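Long-range contacts in scytovirin (Scytonema varium, PDB 2QSK), which binds sugars as a cyanobacterial antiviral lectin and probably inhibits HIV-1 infection and virus-driven cell fusion: residues T5-E10 / A90-A95; N18-N23 / R30-S35; Q25-R30 / G40-P45; P52-D57 / N70-D75; P65-N70 / S83-G88. All coordinates share one frame; numbering follows the deposited sequence. Where two conformers were deposited one is given.

How the interactions relate
Following the chain from its N terminus, interaction 1 closes the longest loop, pairing residues 5-10 with the C-terminal 90-95, and the other four contacts all fall within it. Interactions 2 and 3 come next; they cross, share Arg30 and tie the loops around the hairpin of strands 31-32 and 38-39. Interactions 4 and 5 follow after 2 and 3 have closed; they too cross, share Asn70 and bind the loops around the hairpin of strands 79-80 and 86-87. The two pairs lie on opposite sides of the chain's centre. Interaction 1 sits between them: its Glu10 reaches Arg30 and Asp27, its Cys7 is disulfide-bonded to Cys55, and its His92 meets Asp75.

Interaction 1: T5-E10 / A90-A95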
# COMPACT_ATOMS: atom_id res chain seq x y z
N THR A 5 3.77 -4.10 6.76
CA THR A 5 4.42 -2.98 6.07
C THR A 5 4.54 -3.21 4.56
O THR A 5 5.04 -2.32 3.86
CB THR A 5 5.83 -2.66 6.63
OG1 THR A 5 6.76 -3.67 6.23
CG2 THR A 5 5.81 -2.47 8.14
N TYR A 6 4.09 -4.36 4.06
CA TYR A 6 4.02 -4.60 2.62
C TYR A 6 2.69 -4.04 2.11
O TYR A 6 1.63 -4.39 2.64
CB TYR A 6 4.10 -6.09 2.31
CG TYR A 6 4.07 -6.36 0.82
CD1 TYR A 6 5.14 -6.00 0.01
CD2 TYR A 6 2.95 -6.94 0.22
CE1 TYR A 6 5.12 -6.21 -1.35
CE2 TYR A 6 2.94 -7.18 -1.14
CZ TYR A 6 4.01 -6.81 -1.92
OH TYR A 6 4.02 -7.01 -3.29
N CYS A 7 2.74 -3.17 1.09
CA CYS A 7 1.53 -2.53 0.57
C CYS A 7 1.29 -2.94 -0.87
O CYS A 7 2.17 -2.79 -1.72
CB CYS A 7 1.60 -1.02 0.66
SG CYS A 7 1.42 -0.34 2.32
N TRP A 8 0.09 -3.43 -1.15
CA TRP A 8 -0.29 -3.87 -2.50
C TRP A 8 -1.79 -3.66 -2.68
O TRP A 8 -2.57 -4.00 -1.80
CB TRP A 8 0.08 -5.34 -2.69
CG TRP A 8 -0.20 -5.83 -4.07
CD1 TRP A 8 -1.32 -6.47 -4.50
CD2 TRP A 8 0.64 -5.69 -5.22
NE1 TRP A 8 -1.24 -6.75 -5.82
CE2 TRP A 8 -0.05 -6.28 -6.30
CE3 TRP A 8 1.90 -5.12 -5.45
CZ2 TRP A 8 0.48 -6.33 -7.59
CZ3 TRP A 8 2.42 -5.17 -6.74
CH2 TRP A 8 1.71 -5.77 -7.79
N ASN A 9 -2.17 -3.09 -3.82
CA ASN A 9 -3.57 -2.90 -4.17
C ASN A 9 -4.10 -4.11 -4.92
O ASN A 9 -3.83 -4.29 -6.10
CB ASN A 9 -3.73 -1.64 -5.01
CG ASN A 9 -5.18 -1.35 -5.35
OD1 ASN A 9 -6.09 -2.09 -4.97
ND2 ASN A 9 -5.40 -0.26 -6.09
N GLU A 10 -4.85 -4.96 -4.23
CA GLU A 10 -5.36 -6.20 -4.81
C GLU A 10 -6.46 -5.97 -5.87
O GLU A 10 -6.82 -6.91 -6.58
CB GLU A 10 -5.91 -7.11 -3.73
CG GLU A 10 -4.87 -7.59 -2.73
CD GLU A 10 -5.43 -8.47 -1.62
OE1 GLU A 10 -6.59 -8.97 -1.78
OE2 GLU A 10 -4.73 -8.67 -0.59
N ALA A 90 8.97 5.69 2.06
CA ALA A 90 7.69 5.19 2.57
C ALA A 90 7.92 4.17 3.70
O ALA A 90 7.08 4.03 4.60
CB ALA A 90 6.86 4.58 1.46
N GLY A 91 9.03 3.44 3.62
CA GLY A 91 9.35 2.47 4.67
C GLY A 91 8.68 1.12 4.49
O GLY A 91 8.68 0.32 5.43
N HIS A 92 8.12 0.83 3.32
CA HIS A 92 7.44 -0.44 3.10
C HIS A 92 8.42 -1.56 2.83
O HIS A 92 9.52 -1.36 2.31
CB HIS A 92 6.48 -0.35 1.92
CG HIS A 92 5.37 0.63 2.12
ND1 HIS A 92 4.72 0.77 3.33
CD2 HIS A 92 4.77 1.49 1.27
CE1 HIS A 92 3.77 1.69 3.21
NE2 HIS A 92 3.79 2.14 1.97
N ALA A 93 8.02 -2.77 3.18
CA ALA A 93 8.76 -3.96 2.82
C ALA A 93 8.74 -4.15 1.30
O ALA A 93 7.76 -3.85 0.63
CB ALA A 93 8.13 -5.17 3.49
N ALA A 94 9.83 -4.68 0.75
CA ALA A 94 9.93 -4.94 -0.70
C ALA A 94 9.10 -6.13 -1.17
O ALA A 94 8.74 -6.23 -2.35
CB ALA A 94 11.39 -5.14 -1.11
N ALA A 95 8.81 -7.03 -0.25
CA ALA A 95 7.99 -8.21 -0.51
C ALA A 95 7.27 -8.57 0.78
O ALA A 95 7.69 -8.03 1.83
CB ALA A 95 8.86 -9.37 -0.96
OXT ALA A 95 6.30 -9.36 0.76
O HOH W 1 9.22 -2.50 6.42
O HOH W 2 5.18 -2.52 -0.35
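Cys7 presses its sulfur on the imidazole of His92, and this sulfur-aromatic contact belongs to the tight part of the interface. Cys7 SG lies over a face of the ring, offset toward the rim, 3.2 Å from His92 CE1 and 3.5 Å from the ring centroid; Cys7 CB follows over the same ring in a CH-pi contact. The sulfur comes there because SG lies beside the backbone N, anti to the carbonyl carbon (chi1 -73°), and its disulfide to Cys55 fixes it. The carbonyl of Thr5 closes in as well: Thr5 O accepts a hydrogen bond from Ala93 N at 3.1 Å, with the donor well above the carbonyl plane, and packs 3.1 Å from His92 CB. The buried ring of Tyr6 packs against the terminal residues: Ala93 O approaches at the edge, 3.4 Å from Tyr6 CD1, while Ala95 OXT sits 3.6 Å above the plane, toward the rim. The Tyr6 hydroxyl turns instead to Lys24 O.

Away from this cluster the fit depends on water. One water joins Thr5 OG1 to Gly91 O, and a second accepts from Cys7 N while donating to Ala93 O. Ala95 itself is exposed.

Both imidazole nitrogens of His92 have oxygen partners outside the two segments, ND1 with Pro52 O and NE2 with Asp75 OD1. Such a pair of acceptors would pin the ring rotation and is consistent with a protonated, positively charged imidazole beneath the Cys7 sulfur.

Interaction 2: N18-N23 / R30-S35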
# COMPACT_ATOMS: atom_id res chain seq x y z
N ASN A 18 -8.47 -9.33 -5.89
CA ASN A 18 -8.14 -10.28 -4.84
C ASN A 18 -7.70 -11.64 -5.37
O ASN A 18 -7.56 -12.58 -4.57
CB ASN A 18 -9.30 -10.46 -3.84
CG ASN A 18 -9.92 -9.16 -3.43
OD1 ASN A 18 -11.07 -8.88 -3.77
ND2 ASN A 18 -9.14 -8.33 -2.74
N ARG A 19 -7.43 -11.77 -6.67
CA ARG A 19 -6.93 -13.02 -7.21
C ARG A 19 -5.41 -13.01 -7.22
O ARG A 19 -4.78 -11.97 -7.33
CB ARG A 19 -7.45 -13.25 -8.64
CG ARG A 19 -8.97 -13.23 -8.75
CD ARG A 19 -9.67 -14.10 -7.74
NE ARG A 19 -9.34 -15.52 -7.84
CZ ARG A 19 -10.04 -16.42 -8.51
NH1 ARG A 19 -11.04 -16.05 -9.31
NH2 ARG A 19 -9.70 -17.70 -8.44
N CYS A 20 -4.81 -14.20 -7.15
CA CYS A 20 -3.36 -14.27 -7.03
C CYS A 20 -2.82 -15.61 -7.49
O CYS A 20 -3.51 -16.62 -7.44
CB CYS A 20 -2.95 -14.03 -5.57
SG CYS A 20 -3.69 -15.23 -4.42
N SER A 21 -1.55 -15.56 -7.88
CA SER A 21 -0.73 -16.77 -7.95
C SER A 21 0.44 -16.76 -6.98
O SER A 21 1.06 -17.81 -6.79
CB SER A 21 -0.24 -17.04 -9.37
OG SER A 21 0.51 -15.95 -9.85
N ASN A 22 0.76 -15.62 -6.37
CA ASN A 22 1.86 -15.57 -5.41
C ASN A 22 1.55 -14.58 -4.29
O ASN A 22 0.69 -13.70 -4.42
CB ASN A 22 3.18 -15.26 -6.13
CG ASN A 22 3.16 -13.94 -6.83
OD1 ASN A 22 3.27 -13.86 -8.06
ND2 ASN A 22 3.04 -12.89 -6.07
N ASN A 23 2.25 -14.75 -3.17
CA ASN A 23 2.01 -13.94 -2.00
C ASN A 23 2.24 -12.44 -2.20
O ASN A 23 1.65 -11.63 -1.50
CB ASN A 23 2.87 -14.42 -0.82
CG ASN A 23 2.53 -15.84 -0.38
OD1 ASN A 23 1.43 -16.34 -0.62
ND2 ASN A 23 3.47 -16.48 0.32
N ARG A 30 -1.34 -10.76 4.07
CA ARG A 30 -2.15 -11.76 3.35
C ARG A 30 -1.26 -12.63 2.46
O ARG A 30 -0.20 -12.22 2.01
CB ARG A 30 -3.25 -11.05 2.56
CG ARG A 30 -4.32 -10.51 3.48
CD ARG A 30 -5.23 -9.50 2.86
NE ARG A 30 -5.93 -9.86 1.64
CZ ARG A 30 -7.15 -10.39 1.57
NH1 ARG A 30 -7.78 -10.37 0.42
NH2 ARG A 30 -7.76 -10.93 2.63
N THR A 31 -1.76 -13.83 2.20
CA THR A 31 -1.05 -14.79 1.39
C THR A 31 -1.99 -15.43 0.36
O THR A 31 -3.23 -15.34 0.47
CB THR A 31 -0.38 -15.89 2.25
OG1 THR A 31 -1.35 -16.54 3.06
CG2 THR A 31 0.70 -15.30 3.17
N CYS A 32 -1.42 -16.09 -0.64
CA CYS A 32 -2.22 -16.64 -1.72
C CYS A 32 -2.71 -18.04 -1.37
O CYS A 32 -1.92 -18.92 -0.98
CB CYS A 32 -1.43 -16.63 -3.02
SG CYS A 32 -2.45 -16.88 -4.47
N SER A 33 -4.02 -18.25 -1.50
CA SER A 33 -4.65 -19.52 -1.19
C SER A 33 -4.49 -20.53 -2.33
O SER A 33 -4.18 -20.18 -3.47
CB SER A 33 -6.15 -19.33 -0.93
OG SER A 33 -6.86 -19.19 -2.16
N SER A 34 -4.80 -21.78 -2.02
CA SER A 34 -4.78 -22.83 -3.02
C SER A 34 -5.79 -22.59 -4.13
O SER A 34 -5.63 -23.12 -5.22
CB SER A 34 -4.99 -24.19 -2.36
OG SER A 34 -6.20 -24.20 -1.64
N SER A 35 -6.83 -21.81 -3.88
CA SER A 35 -7.81 -21.50 -4.94
C SER A 35 -7.54 -20.19 -5.65
O SER A 35 -8.37 -19.74 -6.46
CB SER A 35 -9.22 -21.55 -4.43
OG SER A 35 -9.32 -20.67 -3.38
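Cys20 and Cys32 join the two segments covalently, their SG atoms 2.1 Å apart. Both cysteines were deposited in two conformers, so the bridge itself is secure while its exact twist is not fixed to a single value.

Two hydrogen bonds also cross the contact. Cys32 N donates to Asn23 OD1 at 2.9 Å along an almost straight path (177°), with the donor slightly tilted from the amide carbonyl plane. Arg19, its chain bent at chi2 and chi3, sends NH2 to Ser35 O at 3.1 Å; the bond is more bent, though the donor stays in the plane of the carbonyl. The same guanidinium uses NE for Gly36 O and makes a cation-pi contact with Phe37.

The remaining contacts are van der Waals. Asn23 and Thr31 run side by side, with Asn23 OD1 3.4 Å from Thr31 CB. Asn18 ND2 and Arg30 NH1, 4.0 Å apart, belong to nearly perpendicular planes, and both side chains are gathered by a common partner, Glu10.

A cystine clamping a loop to the first strand of a short antiparallel hairpin, here strands 31-32 and 38-39, is characteristic of small disulfide-rich domains and recalls hevein-like chitin-binding domains.

Interaction 3: Q25-R30 / G40-P45; sequences QCDGAR and GTSRKP. With GOL (glycerol), chain E.
Asp27 and Arg43 form an end-on, two-nitrogen salt bridge: Arg43 NH1 donates to Asp27 OD2 at 2.9 Å and Arg43 NH2 to Asp27 OD1 at 3.0 Å. Both oxygens lie near the guanidinium plane, yet the nitrogens meet them from above the carboxylate, the two flat groups being turned 51° apart. Beside it, Ala29 N bonds Ser42 O at 2.9 Å, on a carbonyl lone pair, and Gly28 CA adds a CA-H...O contact to the same oxygen. Arg30 reaches round with NH2 to Gly40 O at 2.9 Å, the acceptor in its guanidinium plane, while Arg30 CG approaches Gly40 O to 3.4 Å and CD packs near Ser42 N.

A glycerol, probably from the crystallisation liquor, bridges the segments: its O1 donates to Asp27 OD2 and accepts from Ser42 OG.

Further out, Asp27 OD1 also takes the backbone N of Trp8, and Arg43 is steadied by Pro4 O through NE and by Asp46 through NH1. Glu10 forms a salt bridge with Arg30 NE.

Underlying these bonds is a type II' beta turn from Asp27 to Arg30, closed by Arg30 N to Asp27 O at 3.0 Å, with Gly28 at the second position where this turn characteristically carries glycine.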
# COMPACT_ATOMS: atom_id res chain seq x y z
N GLN A 25 1.19 -10.66 -4.49
CA GLN A 25 -0.01 -10.04 -5.04
C GLN A 25 -1.09 -9.83 -3.97
O GLN A 25 -2.23 -9.48 -4.29
CB GLN A 25 -0.57 -10.90 -6.18
CG GLN A 25 0.38 -10.95 -7.36
CD GLN A 25 -0.00 -12.04 -8.32
OE1 GLN A 25 -0.21 -13.18 -7.91
NE2 GLN A 25 -0.15 -11.69 -9.60
N CYS A 26 -0.72 -10.03 -2.70
CA CYS A 26 -1.66 -9.87 -1.61
C CYS A 26 -1.14 -8.80 -0.65
O CYS A 26 0.05 -8.70 -0.36
CB CYS A 26 -1.89 -11.21 -0.90
SG CYS A 26 -2.52 -12.50 -2.01
N ASP A 27 -2.06 -7.96 -0.18
CA ASP A 27 -1.70 -6.82 0.66
C ASP A 27 -1.24 -7.25 2.05
O ASP A 27 -1.79 -8.18 2.66
CB ASP A 27 -2.92 -5.91 0.80
CG ASP A 27 -2.61 -4.54 1.39
OD1 ASP A 27 -1.45 -4.07 1.31
OD2 ASP A 27 -3.56 -3.92 1.92
N GLY A 28 -0.26 -6.53 2.59
CA GLY A 28 0.15 -6.72 3.96
C GLY A 28 0.58 -8.16 4.22
O GLY A 28 1.34 -8.75 3.47
N ALA A 29 0.05 -8.70 5.32
CA ALA A 29 0.34 -10.07 5.76
C ALA A 29 -0.52 -11.12 5.06
O ALA A 29 -0.43 -12.31 5.42
CB ALA A 29 0.15 -10.16 7.28
N ARG A 30 -1.34 -10.76 4.07
CA ARG A 30 -2.15 -11.76 3.35
C ARG A 30 -1.26 -12.63 2.46
O ARG A 30 -0.20 -12.22 2.01
CB ARG A 30 -3.25 -11.05 2.56
CG ARG A 30 -4.32 -10.51 3.48
CD ARG A 30 -5.23 -9.50 2.86
NE ARG A 30 -5.93 -9.86 1.64
CZ ARG A 30 -7.15 -10.39 1.57
NH1 ARG A 30 -7.78 -10.37 0.42
NH2 ARG A 30 -7.76 -10.93 2.63
N GLY A 40 -6.37 -13.96 4.61
CA GLY A 40 -5.80 -13.46 5.86
C GLY A 40 -6.16 -12.01 6.08
O GLY A 40 -6.99 -11.42 5.39
N THR A 41 -5.48 -11.41 7.06
CA THR A 41 -5.68 -10.01 7.44
C THR A 41 -4.44 -9.23 7.03
O THR A 41 -3.32 -9.59 7.38
CB THR A 41 -5.93 -9.87 8.95
OG1 THR A 41 -7.13 -10.58 9.26
CG2 THR A 41 -6.06 -8.41 9.35
N SER A 42 -4.61 -8.16 6.28
CA SER A 42 -3.46 -7.40 5.81
C SER A 42 -2.68 -6.78 6.97
O SER A 42 -1.45 -6.88 7.01
CB SER A 42 -3.89 -6.31 4.84
OG SER A 42 -4.84 -5.46 5.43
N ARG A 43 -3.40 -6.14 7.88
CA ARG A 43 -2.79 -5.40 9.00
C ARG A 43 -3.93 -4.99 9.92
O ARG A 43 -5.08 -4.93 9.50
CB ARG A 43 -2.02 -4.15 8.52
CG ARG A 43 -2.90 -3.16 7.78
CD ARG A 43 -2.09 -2.04 7.14
NE ARG A 43 -1.16 -2.52 6.13
CZ ARG A 43 -1.51 -2.87 4.88
NH1 ARG A 43 -2.77 -2.74 4.46
NH2 ARG A 43 -0.60 -3.38 4.06
N LYS A 44 -3.57 -4.65 11.16
CA LYS A 44 -4.53 -4.15 12.15
C LYS A 44 -3.87 -2.99 12.90
O LYS A 44 -2.82 -3.19 13.50
CB LYS A 44 -4.90 -5.25 13.16
CG LYS A 44 -4.94 -6.67 12.60
CD LYS A 44 -5.38 -7.69 13.65
CE LYS A 44 -5.49 -9.09 13.08
NZ LYS A 44 -4.26 -9.51 12.35
N PRO A 45 -4.46 -1.78 12.84
CA PRO A 45 -5.63 -1.35 12.08
C PRO A 45 -5.30 -1.22 10.58
O PRO A 45 -4.13 -1.09 10.20
CB PRO A 45 -5.95 0.03 12.66
CG PRO A 45 -4.64 0.54 13.06
CD PRO A 45 -3.89 -0.65 13.59
C1 GOL E . -6.55 -6.02 1.96
O1 GOL E . -5.92 -5.03 2.79
C2 GOL E . -7.71 -5.44 1.16
O2 GOL E . -7.29 -4.27 0.48
C3 GOL E . -8.23 -6.48 0.16
O3 GOL E . -9.19 -5.93 -0.73
O HOH W 3 -2.82 -12.88 7.58

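Interaction 4: P52-D57 / N70-D75; sequences PTYCWD and NSKQCD
Tyr54 and Trp56 share one carbonyl, that of Lys72, and approach it in different ways. Tyr54 holds CG anti to its backbone N (chi1 -174°), and its hydroxyl donates to Lys72 O at 2.7 Å, in the carbonyl plane and on a lone pair. The oxygen lies at the edge of the phenol ring; so does Cys74 O, which comes to 3.3 Å from Tyr54 CE2. Trp56 has the same first torsion but presents a face: Lys72 O stands 3.6 Å above the indole, over its centre, and Gln73 CA makes a CH-pi contact 3.9 Å from the centroid of the five-membered ring. The indole N-H is turned to Asn61 OD1, outside both segments.

On the other segment, Lys72 touches Tyr54 OH through CB, at 3.6 Å, and then runs extended beyond CG, leading its amine away from the contact. Gln73 likewise directs its chain away, where OE1 accepts from Asn70 N and from Ser69 N.

Asp75 brings OD1 within 3.0 Å of Trp56 N, which donates from above the carboxylate plane. CG of Asp75 is anti to N (chi1 -166°), which sets CG 3.2 Å from Trp56 O. Tyr54 O is also near, 3.2 Å from Asp75 OD1, but both atoms are acceptors; His92, the second partner of OD1, probably offsets the repulsion between them.

The 3-10 segment 71-72 and the loop at 52-57 both precede strand 79-80. Cys74 is disulfide-bonded to Cys86 on strand 86-87, which pairs antiparallel with strand 79-80, and Cys55 ties the other segment to Cys7.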
# COMPACT_ATOMS: atom_id res chain seq x y z
N PRO A 52 5.20 3.04 8.35
CA PRO A 52 5.41 1.98 7.38
C PRO A 52 4.22 1.08 7.04
O PRO A 52 4.31 0.36 6.04
CB PRO A 52 6.58 1.19 7.97
CG PRO A 52 7.28 2.16 8.90
CD PRO A 52 6.15 2.96 9.47
N THR A 53 3.15 1.11 7.84
CA THR A 53 1.96 0.33 7.49
C THR A 53 0.88 1.15 6.80
O THR A 53 -0.17 0.58 6.49
CB THR A 53 1.35 -0.44 8.69
OG1 THR A 53 0.66 0.47 9.56
CG2 THR A 53 2.41 -1.22 9.45
N TYR A 54 1.13 2.44 6.53
CA TYR A 54 0.17 3.30 5.87
C TYR A 54 0.33 3.14 4.35
O TYR A 54 1.41 3.39 3.81
CB TYR A 54 0.41 4.75 6.24
CG TYR A 54 -0.62 5.70 5.70
CD1 TYR A 54 -1.89 5.74 6.24
CD2 TYR A 54 -0.33 6.58 4.64
CE1 TYR A 54 -2.85 6.62 5.76
CE2 TYR A 54 -1.27 7.47 4.16
CZ TYR A 54 -2.54 7.48 4.72
OH TYR A 54 -3.52 8.32 4.26
N CYS A 55 -0.73 2.69 3.68
CA CYS A 55 -0.70 2.45 2.23
C CYS A 55 -1.47 3.54 1.49
O CYS A 55 -2.65 3.76 1.75
CB CYS A 55 -1.30 1.11 1.88
SG CYS A 55 -0.58 -0.32 2.70
N TRP A 56 -0.79 4.22 0.56
CA TRP A 56 -1.44 5.28 -0.21
C TRP A 56 -0.82 5.34 -1.60
O TRP A 56 0.40 5.38 -1.72
CB TRP A 56 -1.28 6.63 0.49
CG TRP A 56 -2.05 7.70 -0.17
CD1 TRP A 56 -1.58 8.56 -1.11
CD2 TRP A 56 -3.42 8.03 0.03
NE1 TRP A 56 -2.57 9.42 -1.51
CE2 TRP A 56 -3.71 9.12 -0.82
CE3 TRP A 56 -4.43 7.52 0.85
CZ2 TRP A 56 -4.97 9.70 -0.88
CZ3 TRP A 56 -5.67 8.11 0.79
CH2 TRP A 56 -5.93 9.18 -0.07
N ASP A 57 -1.66 5.36 -2.64
CA ASP A 57 -1.21 5.45 -4.02
C ASP A 57 -1.12 6.91 -4.44
O ASP A 57 -2.12 7.55 -4.80
CB ASP A 57 -2.17 4.68 -4.92
CG ASP A 57 -1.74 4.69 -6.37
OD1 ASP A 57 -0.70 5.30 -6.72
OD2 ASP A 57 -2.46 4.04 -7.17
N ASN A 70 -1.29 17.61 2.30
CA ASN A 70 -1.13 17.08 3.64
C ASN A 70 -0.45 15.72 3.56
O ASN A 70 -0.43 15.07 2.52
CB ASN A 70 -2.48 17.01 4.37
CG ASN A 70 -3.42 15.99 3.76
OD1 ASN A 70 -3.18 14.79 3.87
ND2 ASN A 70 -4.50 16.44 3.13
N SER A 71 0.11 15.30 4.69
CA SER A 71 0.92 14.09 4.70
C SER A 71 0.11 12.79 4.57
O SER A 71 0.68 11.74 4.27
CB SER A 71 1.84 14.09 5.92
OG SER A 71 2.78 15.17 5.85
N LYS A 72 -1.21 12.85 4.76
CA LYS A 72 -2.04 11.68 4.53
C LYS A 72 -2.26 11.38 3.04
O LYS A 72 -2.77 10.33 2.68
CB LYS A 72 -3.35 11.75 5.32
CG LYS A 72 -3.07 11.47 6.80
CD LYS A 72 -4.30 11.28 7.66
CE LYS A 72 -3.89 10.99 9.12
NZ LYS A 72 -4.96 11.30 10.10
N GLN A 73 -1.78 12.26 2.17
CA GLN A 73 -1.73 12.01 0.72
C GLN A 73 -0.37 11.44 0.28
O GLN A 73 -0.10 11.34 -0.91
CB GLN A 73 -2.02 13.31 -0.04
CG GLN A 73 -3.39 13.86 0.21
CD GLN A 73 -3.53 15.26 -0.32
OE1 GLN A 73 -2.64 16.10 -0.12
NE2 GLN A 73 -4.65 15.54 -0.97
N CYS A 74 0.44 11.02 1.25
CA CYS A 74 1.76 10.47 0.96
C CYS A 74 1.86 9.06 1.53
O CYS A 74 1.32 8.75 2.61
CB CYS A 74 2.85 11.37 1.53
SG CYS A 74 2.79 13.05 0.85
N ASP A 75 2.52 8.20 0.77
CA ASP A 75 2.61 6.78 1.11
C ASP A 75 3.49 6.55 2.34
O ASP A 75 4.54 7.19 2.50
CB ASP A 75 3.17 6.04 -0.10
CG ASP A 75 3.03 4.54 -0.04
OD1 ASP A 75 2.19 4.02 0.73
OD2 ASP A 75 3.78 3.88 -0.80

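Interaction 5: P65-N70 / S83-G88; sequences PNRCSN and SGFCQG
Ser83 meets Arg67 through its carbonyl, which takes a weak bond from Arg67 NH2 at 3.0 Å. Next along the chain, Gly84 O is gripped twice: Arg67 NE donates to it at 2.9 Å in a nearly straight line (170°), and Cys68 N at 2.9 Å, the two donors arriving from opposite faces of the carbonyl plane.

Phe85 then stacks on the guanidinium that its neighbours have fixed. Arg67 bends at chi2 and chi3, and its guanidinium lies flat on the ring with planes only 1° apart; Arg67 CZ is 3.7 Å from the ring centroid, a cation-pi contact, with NE over the centre and CD adding a CH-pi touch. The backbones of Arg67 and Phe85 form a single beta bridge.

At Cys86 the backbone N donates to Asn66 O at 3.0 Å, and a water donates to both Asn66 O and Cys86 O. Cys86 SG packs near Cys68 CB, bringing together two separate disulfides, Cys68-Cys80 and Cys74-Cys86.

Arg67 is thus held at its edge and on a face. Chiefly Gly84 O, with the weak Ser83 bond adding to it, sets how the guanidinium is turned, and the exposed phenylalanine probably gains electrostatic attraction from a positive group spread across its pi cloud.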
# COMPACT_ATOMS: atom_id res chain seq x y z
N PRO A 65 0.41 13.48 -9.76
CA PRO A 65 1.20 12.39 -9.14
C PRO A 65 2.22 12.93 -8.14
O PRO A 65 2.97 13.85 -8.43
CB PRO A 65 1.88 11.71 -10.34
CG PRO A 65 1.02 12.06 -11.51
CD PRO A 65 0.42 13.40 -11.23
N ASN A 66 2.19 12.35 -6.94
CA ASN A 66 3.18 12.67 -5.90
C ASN A 66 3.07 14.11 -5.38
O ASN A 66 3.98 14.58 -4.70
CB ASN A 66 4.60 12.34 -6.38
CG ASN A 66 4.69 11.01 -7.08
OD1 ASN A 66 4.80 10.94 -8.31
ND2 ASN A 66 4.57 9.92 -6.31
N ARG A 67 1.95 14.80 -5.64
CA ARG A 67 1.70 16.14 -5.12
C ARG A 67 0.79 16.05 -3.92
O ARG A 67 -0.10 15.19 -3.86
CB ARG A 67 1.05 17.05 -6.17
CG ARG A 67 1.84 17.20 -7.45
CD ARG A 67 3.29 17.61 -7.23
NE ARG A 67 3.45 18.84 -6.48
CZ ARG A 67 3.54 20.07 -7.00
NH1 ARG A 67 3.39 20.27 -8.30
NH2 ARG A 67 3.72 21.10 -6.19
N CYS A 68 0.93 16.96 -2.97
CA CYS A 68 0.18 16.88 -1.72
C CYS A 68 -0.02 18.25 -1.10
O CYS A 68 0.78 19.18 -1.29
CB CYS A 68 0.95 16.01 -0.72
SG CYS A 68 2.66 16.59 -0.43
N SER A 69 -1.10 18.33 -0.32
CA SER A 69 -1.30 19.41 0.61
C SER A 69 -1.26 18.93 2.06
O SER A 69 -1.21 19.76 2.97
CB SER A 69 -2.58 20.21 0.30
OG SER A 69 -3.71 19.35 0.19
N ASN A 70 -1.29 17.61 2.30
CA ASN A 70 -1.13 17.08 3.64
C ASN A 70 -0.45 15.72 3.56
O ASN A 70 -0.43 15.07 2.52
CB ASN A 70 -2.48 17.01 4.37
CG ASN A 70 -3.42 15.99 3.76
OD1 ASN A 70 -3.18 14.79 3.87
ND2 ASN A 70 -4.50 16.44 3.13
N SER A 83 7.02 22.59 -0.60
CA SER A 83 6.69 22.80 -2.00
C SER A 83 5.56 21.91 -2.51
O SER A 83 5.22 21.96 -3.71
CB SER A 83 7.93 22.59 -2.86
OG SER A 83 8.48 21.31 -2.62
N GLY A 84 4.94 21.12 -1.63
CA GLY A 84 3.77 20.34 -2.02
C GLY A 84 4.09 19.07 -2.76
O GLY A 84 3.27 18.63 -3.59
N PHE A 85 5.22 18.43 -2.45
CA PHE A 85 5.56 17.11 -2.97
C PHE A 85 5.71 16.15 -1.80
O PHE A 85 6.26 16.48 -0.75
CB PHE A 85 6.89 17.13 -3.72
CG PHE A 85 6.80 17.76 -5.09
CD1 PHE A 85 6.62 16.95 -6.21
CD2 PHE A 85 6.97 19.12 -5.28
CE1 PHE A 85 6.55 17.47 -7.48
CE2 PHE A 85 6.89 19.65 -6.57
CZ PHE A 85 6.68 18.82 -7.66
N CYS A 86 5.28 14.91 -2.00
CA CYS A 86 5.54 13.85 -1.02
C CYS A 86 7.05 13.57 -0.98
O CYS A 86 7.73 13.58 -2.03
CB CYS A 86 4.77 12.61 -1.40
SG CYS A 86 3.01 12.76 -1.24
N GLN A 87 7.57 13.30 0.22
CA GLN A 87 9.01 13.21 0.36
C GLN A 87 9.42 12.23 1.47
O GLN A 87 8.69 12.00 2.45
CB GLN A 87 9.63 14.58 0.63
CG GLN A 87 9.22 15.19 1.96
CD GLN A 87 9.99 16.44 2.29
OE1 GLN A 87 10.74 16.96 1.47
NE2 GLN A 87 9.81 16.93 3.52
N GLY A 88 10.62 11.69 1.30
CA GLY A 88 11.20 10.70 2.20
C GLY A 88 10.96 9.29 1.71
O GLY A 88 10.52 9.07 0.58
O HOH W 4 6.93 13.67 -4.66